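Local structure of dual function macrocyclase-peptidase POPB (Galerina marginata, 5N4B) at residues D168-S179 and D191-K202. The protein cleaves peptide bonds on the C-terminal side of proline and macrocyclises peptide precursors in the biosynthesis of amanitin toxins. The protein carries 1 engineered substitution. Sequence-based numbering, arbitrary orientation. Where two conformers were deposited one is given.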
ATOM      1  N   ASP A 168      -3.112 -12.937  13.275  1.00 17.20           N
ATOM      2  CA  ASP A 168      -3.810 -11.692  12.955  1.00 17.62           C
ATOM      3  C   ASP A 168      -3.167 -10.439  13.564  1.00 16.33           C
ATOM      4  O   ASP A 168      -3.644  -9.331  13.295  1.00 17.23           O
ATOM      5  CB  ASP A 168      -5.259 -11.777  13.440  1.00 18.96           C
ATOM      6  CG  ASP A 168      -6.169 -12.484  12.474  1.00 21.21           C
ATOM      7  OD1 ASP A 168      -5.885 -12.533  11.263  1.00 27.10           O
ATOM      8  OD2 ASP A 168      -7.129 -13.089  13.004  1.00 25.47           O
ATOM      9  N   TYR A 169      -2.132 -10.586  14.384  1.00 15.20           N
ATOM     10  CA  TYR A 169      -1.397  -9.506  15.020  1.00 15.45           C
ATOM     11  C   TYR A 169       0.099  -9.785  14.883  1.00 16.02           C
ATOM     12  O   TYR A 169       0.524 -10.895  14.570  1.00 19.36           O
ATOM     13  CB  TYR A 169      -1.740  -9.382  16.536  1.00 16.56           C
ATOM     14  CG  TYR A 169      -3.230  -9.152  16.745  1.00 17.55           C
ATOM     15  CD1 TYR A 169      -3.770  -7.882  16.761  1.00 17.10           C
ATOM     16  CD2 TYR A 169      -4.079 -10.216  16.873  1.00 18.84           C
ATOM     17  CE1 TYR A 169      -5.139  -7.678  16.891  1.00 15.96           C
ATOM     18  CE2 TYR A 169      -5.459 -10.025  17.058  1.00 18.24           C
ATOM     19  CZ  TYR A 169      -5.965  -8.751  17.033  1.00 18.02           C
ATOM     20  OH  TYR A 169      -7.343  -8.581  17.174  1.00 22.30           O
ATOM     21  N   SER A 170       0.899  -8.782  15.145  1.00 14.68           N
ATOM     22  CA  SER A 170       2.344  -8.922  15.186  1.00 13.83           C
ATOM     23  C   SER A 170       2.856  -8.817  16.612  1.00 15.06           C
ATOM     24  O   SER A 170       2.164  -8.357  17.523  1.00 15.73           O
ATOM     25  CB  SER A 170       3.039  -7.845  14.349  1.00 15.71           C
ATOM     26  OG  SER A 170       2.589  -7.903  13.001  1.00 17.78           O
ATOM     27  N   THR A 171       4.086  -9.264  16.817  1.00 14.29           N
ATOM     28  CA  THR A 171       4.778  -9.222  18.100  1.00 12.94           C
ATOM     29  C   THR A 171       6.072  -8.456  17.910  1.00 14.22           C
ATOM     30  O   THR A 171       6.825  -8.705  16.954  1.00 13.92           O
ATOM     31  CB  THR A 171       5.066 -10.640  18.628  1.00 15.11           C
ATOM     32  OG1 THR A 171       3.811 -11.339  18.700  1.00 19.62           O
ATOM     33  CG2 THR A 171       5.747 -10.594  19.941  1.00 16.81           C
ATOM     34  N   ILE A 172       6.320  -7.497  18.789  1.00 12.85           N
ATOM     35  CA  ILE A 172       7.525  -6.674  18.714  1.00 12.46           C
ATOM     36  C   ILE A 172       8.542  -7.255  19.668  1.00 14.79           C
ATOM     37  O   ILE A 172       8.255  -7.501  20.856  1.00 15.39           O
ATOM     38  CB  ILE A 172       7.257  -5.204  19.045  1.00 12.85           C
ATOM     39  CG1 ILE A 172       6.181  -4.622  18.124  1.00 12.09           C
ATOM     40  CG2 ILE A 172       8.562  -4.437  18.903  1.00 13.70           C
ATOM     41  CD1 ILE A 172       5.716  -3.225  18.601  1.00 12.61           C
ATOM     42  N   TYR A 173       9.745  -7.464  19.143  1.00 12.84           N
ATOM     43  CA  TYR A 173      10.927  -7.895  19.864  1.00 13.65           C
ATOM     44  C   TYR A 173      11.965  -6.783  19.814  1.00 12.16           C
ATOM     45  O   TYR A 173      11.862  -5.846  19.011  1.00 12.80           O
ATOM     46  CB  TYR A 173      11.517  -9.207  19.268  1.00 14.79           C
ATOM     47  CG  TYR A 173      10.544 -10.342  19.341  1.00 15.26           C
ATOM     48  CD1 TYR A 173      10.407 -11.073  20.504  1.00 16.92           C
ATOM     49  CD2 TYR A 173       9.725 -10.646  18.277  1.00 15.76           C
ATOM     50  CE1 TYR A 173       9.510 -12.093  20.568  1.00 17.07           C
ATOM     51  CE2 TYR A 173       8.806 -11.674  18.344  1.00 18.84           C
ATOM     52  CZ  TYR A 173       8.716 -12.398  19.507  1.00 18.99           C
ATOM     53  OH  TYR A 173       7.765 -13.413  19.593  1.00 23.90           O
ATOM     54  N   VAL A 174      12.947  -6.861  20.723  1.00 14.17           N
ATOM     55  CA  VAL A 174      13.991  -5.867  20.825  1.00 13.49           C
ATOM     56  C   VAL A 174      15.324  -6.576  20.977  1.00 16.59           C
ATOM     57  O   VAL A 174      15.465  -7.510  21.789  1.00 16.78           O
ATOM     58  CB  VAL A 174      13.784  -4.910  22.009  1.00 17.65           C
ATOM     59  CG1 VAL A 174      14.872  -3.793  22.040  1.00 21.33           C
ATOM     60  CG2 VAL A 174      12.373  -4.334  22.006  1.00 17.10           C
ATOM     61  N   ARG A 175      16.302  -6.096  20.240  1.00 14.53           N
ATOM     62  CA  ARG A 175      17.661  -6.609  20.370  1.00 14.60           C
ATOM     63  C   ARG A 175      18.679  -5.485  20.302  1.00 15.30           C
ATOM     64  O   ARG A 175      18.458  -4.435  19.710  1.00 15.85           O
ATOM     65  CB  ARG A 175      18.022  -7.687  19.316  1.00 15.03           C
ATOM     66  CG  ARG A 175      18.130  -7.104  17.907  1.00 13.59           C
ATOM     67  CD  ARG A 175      18.112  -8.159  16.818  1.00 13.96           C
ATOM     68  NE  ARG A 175      19.124  -9.169  17.027  1.00 16.02           N
ATOM     69  CZ  ARG A 175      18.893 -10.416  17.427  1.00 16.72           C
ATOM     70  NH1 ARG A 175      17.685 -10.904  17.636  1.00 15.92           N
ATOM     71  NH2 ARG A 175      19.927 -11.201  17.640  1.00 20.09           N
ATOM     72  N   SER A 176      19.823  -5.710  20.952  1.00 17.38           N
ATOM     73  CA  SER A 176      20.935  -4.791  20.845  1.00 19.37           C
ATOM     74  C   SER A 176      21.426  -4.714  19.409  1.00 17.32           C
ATOM     75  O   SER A 176      21.503  -5.730  18.706  1.00 18.07           O
ATOM     76  CB  SER A 176      22.090  -5.308  21.717  1.00 21.12           C
ATOM     77  OG  SER A 176      23.244  -4.506  21.455  1.00 23.25           O
ATOM     78  N   THR A 177      21.808  -3.516  18.969  1.00 18.25           N
ATOM     79  CA  THR A 177      22.406  -3.350  17.662  0.82 16.89           C
ATOM     80  C   THR A 177      23.758  -4.036  17.520  1.00 20.91           C
ATOM     81  O   THR A 177      24.265  -4.149  16.396  1.00 23.72           O
ATOM     82  CB  THR A 177      22.483  -1.865  17.273  0.82 18.39           C
ATOM     83  OG1 THR A 177      23.252  -1.084  18.219  0.82 21.57           O
ATOM     84  CG2 THR A 177      21.084  -1.326  17.209  0.82 18.60           C
ATOM     85  N   SER A 178      24.359  -4.434  18.632  1.00 20.24           N
ATOM     86  CA  SER A 178      25.607  -5.181  18.646  0.54 21.46           C
ATOM     87  C   SER A 178      25.391  -6.682  18.600  1.00 22.38           C
ATOM     88  O   SER A 178      26.360  -7.426  18.682  1.00 23.52           O
ATOM     89  CB  SER A 178      26.380  -4.852  19.925  0.54 20.42           C
ATOM     90  OG  SER A 178      25.703  -5.364  21.056  0.54 27.26           O
ATOM     91  N   SER A 179      24.138  -7.152  18.487  1.00 19.12           N
ATOM     92  CA  SER A 179      23.815  -8.581  18.501  1.00 19.44           C
ATOM     93  C   SER A 179      23.126  -8.942  17.191  1.00 17.00           C
ATOM     94  O   SER A 179      21.890  -8.858  17.093  1.00 18.75           O
ATOM     95  CB  SER A 179      22.938  -8.924  19.699  1.00 20.47           C
ATOM     96  OG  SER A 179      22.627 -10.302  19.748  1.00 28.31           O
ATOM     97  N   ASP A 191      19.544 -16.710  20.353  1.00 30.55           N
ATOM     98  CA  ASP A 191      19.072 -15.653  19.462  1.00 32.09           C
ATOM     99  C   ASP A 191      19.821 -14.330  19.675  1.00 36.53           C
ATOM    100  O   ASP A 191      20.311 -13.722  18.713  1.00 34.45           O
ATOM    101  CB  ASP A 191      17.560 -15.528  19.610  1.00 28.16           C
ATOM    102  CG  ASP A 191      16.979 -14.325  18.863  1.00 28.80           C
ATOM    103  OD1 ASP A 191      17.520 -13.200  18.992  1.00 30.41           O
ATOM    104  OD2 ASP A 191      16.007 -14.540  18.113  1.00 30.04           O
ATOM    105  N   GLY A 192      19.950 -13.881  20.925  1.00 26.96           N
ATOM    106  CA  GLY A 192      20.585 -12.621  21.239  1.00 27.93           C
ATOM    107  C   GLY A 192      19.605 -11.544  21.642  1.00 25.94           C
ATOM    108  O   GLY A 192      20.004 -10.592  22.325  1.00 29.13           O
ATOM    109  N   ARG A 193      18.323 -11.714  21.349  1.00 23.09           N
ATOM    110  CA  ARG A 193      17.394 -10.661  21.687  1.00 18.86           C
ATOM    111  C   ARG A 193      17.158 -10.604  23.196  1.00 20.38           C
ATOM    112  O   ARG A 193      17.430 -11.543  23.940  1.00 22.45           O
ATOM    113  CB  ARG A 193      16.053 -10.893  20.998  1.00 20.64           C
ATOM    114  CG  ARG A 193      15.318 -12.153  21.459  1.00 20.21           C
ATOM    115  CD  ARG A 193      13.903 -12.180  20.887  1.00 19.89           C
ATOM    116  NE  ARG A 193      13.140 -13.402  21.198  1.00 23.38           N
ATOM    117  CZ  ARG A 193      12.371 -13.583  22.263  1.00 26.41           C
ATOM    118  NH1 ARG A 193      12.243 -12.654  23.217  1.00 23.51           N
ATOM    119  NH2 ARG A 193      11.694 -14.729  22.375  1.00 28.25           N
ATOM    120  N   LEU A 194      16.615  -9.488  23.653  1.00 18.42           N
ATOM    121  CA  LEU A 194      16.094  -9.377  25.011  1.00 19.88           C
ATOM    122  C   LEU A 194      14.834 -10.211  25.191  1.00 22.63           C
ATOM    123  O   LEU A 194      14.212 -10.635  24.231  1.00 19.37           O
ATOM    124  CB  LEU A 194      15.728  -7.914  25.258  1.00 20.40           C
ATOM    125  CG  LEU A 194      16.802  -6.878  25.097  1.00 22.86           C
ATOM    126  CD1 LEU A 194      16.241  -5.505  25.493  1.00 26.12           C
ATOM    127  CD2 LEU A 194      17.994  -7.198  25.952  1.00 27.38           C
ATOM    128  N   SER A 195      14.436 -10.474  26.463  1.00 23.17           N
ATOM    129  CA  SER A 195      13.242 -11.284  26.669  1.00 25.88           C
ATOM    130  C   SER A 195      11.955 -10.519  26.389  1.00 24.76           C
ATOM    131  O   SER A 195      10.879 -11.138  26.372  1.00 28.25           O
ATOM    132  CB  SER A 195      13.196 -11.837  28.093  1.00 27.49           C
ATOM    133  OG  SER A 195      13.176 -10.737  28.960  1.00 33.28           O
ATOM    134  N   ASP A 196      12.047  -9.203  26.138  1.00 22.91           N
ATOM    135  CA  ASP A 196      10.871  -8.388  25.836  1.00 22.21           C
ATOM    136  C   ASP A 196      10.051  -9.036  24.729  1.00 21.38           C
ATOM    137  O   ASP A 196      10.592  -9.395  23.691  1.00 21.35           O
ATOM    138  CB  ASP A 196      11.310  -7.025  25.321  1.00 20.83           C
ATOM    139  CG  ASP A 196      12.148  -6.226  26.322  1.00 23.81           C
ATOM    140  OD1 ASP A 196      12.984  -6.821  27.033  1.00 26.01           O
ATOM    141  OD2 ASP A 196      12.003  -4.974  26.351  1.00 22.95           O
ATOM    142  N   GLU A 197       8.740  -9.134  24.916  1.00 19.20           N
ATOM    143  CA  GLU A 197       7.847  -9.660  23.896  1.00 18.76           C
ATOM    144  C   GLU A 197       6.558  -8.851  23.939  1.00 20.37           C
ATOM    145  O   GLU A 197       5.748  -8.995  24.855  1.00 21.59           O
ATOM    146  CB  GLU A 197       7.587 -11.148  24.123  1.00 20.94           C
ATOM    147  CG  GLU A 197       6.679 -11.740  23.071  1.00 21.46           C
ATOM    148  CD  GLU A 197       6.612 -13.258  23.140  1.00 40.56           C
ATOM    149  OE1 GLU A 197       6.186 -13.766  24.203  1.00 42.36           O
ATOM    150  OE2 GLU A 197       7.052 -13.927  22.169  1.00 34.86           O
ATOM    151  N   VAL A 198       6.372  -7.985  22.968  1.00 16.92           N
ATOM    152  CA  VAL A 198       5.282  -7.027  22.974  1.00 17.10           C
ATOM    153  C   VAL A 198       4.219  -7.509  21.979  1.00 16.00           C
ATOM    154  O   VAL A 198       4.335  -7.293  20.765  1.00 14.95           O
ATOM    155  CB  VAL A 198       5.815  -5.626  22.658  1.00 15.23           C
ATOM    156  CG1 VAL A 198       4.709  -4.625  22.601  1.00 18.29           C
ATOM    157  CG2 VAL A 198       6.848  -5.219  23.692  1.00 18.10           C
ATOM    158  N   LYS A 199       3.202  -8.193  22.467  1.00 17.36           N
ATOM    159  CA  LYS A 199       2.195  -8.852  21.651  1.00 16.64           C
ATOM    160  C   LYS A 199       1.049  -7.903  21.314  1.00 15.91           C
ATOM    161  O   LYS A 199       0.868  -6.820  21.904  1.00 17.01           O
ATOM    162  CB  LYS A 199       1.646 -10.067  22.402  1.00 17.97           C
ATOM    163  CG  LYS A 199       2.717 -11.172  22.535  1.00 21.04           C
ATOM    164  CD  LYS A 199       2.195 -12.393  23.291  1.00 28.34           C
ATOM    165  CE  LYS A 199       1.048 -13.090  22.545  1.00 40.53           C
ATOM    166  NZ  LYS A 199       1.394 -13.755  21.259  1.00 51.34           N
ATOM    167  N   TRP A 200       0.261  -8.330  20.326  1.00 15.62           N
ATOM    168  CA  TRP A 200      -1.026  -7.731  19.982  1.00 16.49           C
ATOM    169  C   TRP A 200      -0.893  -6.414  19.238  1.00 15.13           C
ATOM    170  O   TRP A 200      -1.803  -5.606  19.202  1.00 15.60           O
ATOM    171  CB  TRP A 200      -1.952  -7.597  21.220  1.00 16.67           C
ATOM    172  CG  TRP A 200      -2.054  -8.905  21.954  1.00 17.51           C
ATOM    173  CD1 TRP A 200      -1.508  -9.207  23.166  1.00 21.17           C
ATOM    174  CD2 TRP A 200      -2.695 -10.079  21.500  1.00 18.81           C
ATOM    175  NE1 TRP A 200      -1.769 -10.502  23.486  1.00 22.19           N
ATOM    176  CE2 TRP A 200      -2.487 -11.072  22.477  1.00 20.52           C
ATOM    177  CE3 TRP A 200      -3.432 -10.399  20.357  1.00 25.19           C
ATOM    178  CZ2 TRP A 200      -3.027 -12.358  22.366  1.00 24.24           C
ATOM    179  CZ3 TRP A 200      -3.928 -11.680  20.232  1.00 26.32           C
ATOM    180  CH2 TRP A 200      -3.726 -12.644  21.245  1.00 27.79           C
ATOM    181  N   PHE A 201       0.252  -6.215  18.580  1.00 14.90           N
ATOM    182  CA  PHE A 201       0.575  -4.987  17.876  1.00 12.41           C
ATOM    183  C   PHE A 201      -0.058  -4.992  16.491  1.00 14.04           C
ATOM    184  O   PHE A 201       0.067  -5.968  15.725  1.00 14.65           O
ATOM    185  CB  PHE A 201       2.103  -4.894  17.758  1.00 12.52           C
ATOM    186  CG  PHE A 201       2.625  -3.829  16.802  1.00 12.40           C
ATOM    187  CD1 PHE A 201       2.293  -2.522  16.966  1.00 13.03           C
ATOM    188  CD2 PHE A 201       3.490  -4.156  15.778  1.00 13.74           C
ATOM    189  CE1 PHE A 201       2.772  -1.544  16.078  1.00 15.12           C
ATOM    190  CE2 PHE A 201       3.997  -3.195  14.923  1.00 12.92           C
ATOM    191  CZ  PHE A 201       3.653  -1.895  15.084  1.00 13.78           C
ATOM    192  N   LYS A 202      -0.702  -3.885  16.130  1.00 12.70           N
ATOM    193  CA  LYS A 202      -1.304  -3.773  14.819  1.00 14.28           C
ATOM    194  C   LYS A 202      -1.686  -2.326  14.535  1.00 13.52           C
ATOM    195  O   LYS A 202      -2.099  -1.601  15.440  1.00 13.10           O
ATOM    196  CB  LYS A 202      -2.575  -4.643  14.748  1.00 16.05           C
ATOM    197  CG  LYS A 202      -3.062  -5.054  13.369  1.00 15.55           C
ATOM    198  CD  LYS A 202      -4.262  -5.987  13.478  1.00 15.26           C
ATOM    199  CE  LYS A 202      -4.575  -6.586  12.159  1.00 18.00           C
ATOM    200  NZ  LYS A 202      -5.633  -7.661  12.284  1.00 20.65           N
TER
HETATM  201  O   HOH W   1      -6.158  -9.643  10.288  1.00 27.22           O
HETATM  202  O   HOH W   2       0.734  -6.193  12.999  1.00 28.86           O
HETATM  203  O   HOH W   3       0.821 -10.962  19.068  1.00 16.97           O
HETATM  204  O   HOH W   4       3.938 -13.944  20.007  1.00 37.66           O
HETATM  205  O   HOH W   5      12.805  -9.129  22.443  1.00 11.89           O
HETATM  206  O   HOH W   6      19.878  -7.979  22.547  1.00 18.05           O
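Ile172 lays CD1 over one face of the Phe201 ring, 3.7 Å from CD1 to the ring centroid, and its CB meets Val198 CB. CG of Phe201 is anti to the backbone N (chi1 168°), and with chi2 at 58° a ring face is turned to Ile172 CD1. This buried face is tight. Phe215 of strand 214-219 also packs on Ile172.

The opposite side is partly exposed and watered. Waters bridge Thr171 OG1 to Trp200 N and to Lys199 NZ. The guanidinium of Arg193 lies with one face against the CD1-CE1 side of Tyr173, while Tyr173 OH donates to the anti lone pair of Glu197 OE2 (2.7 Å).

Arg175 holds Asp191 end-on: NH1 makes a salt bridge to OD1 (2.7 Å) and NH2 a hydrogen bond to the backbone O. Its NE and NH2 also share Ser179 O, fixing the guanidinium plane.

At the other end of the pair, Trp200 and Tyr169 form an offset edge-to-face stack, CE3 to CD2 3.5 Å, planes at 68°. Lys202 NZ lies over the opposite Tyr169 face, a cation-pi contact. NZ bonds Asp168 O (2.8 Å) and forms a salt bridge with Asp232; the Lys202 side chain also touches catalytic His699.

Ser170 faces both Trp200 and Phe201, a G1 beta bulge in the two last strands of a four-stranded antiparallel beta-propeller blade.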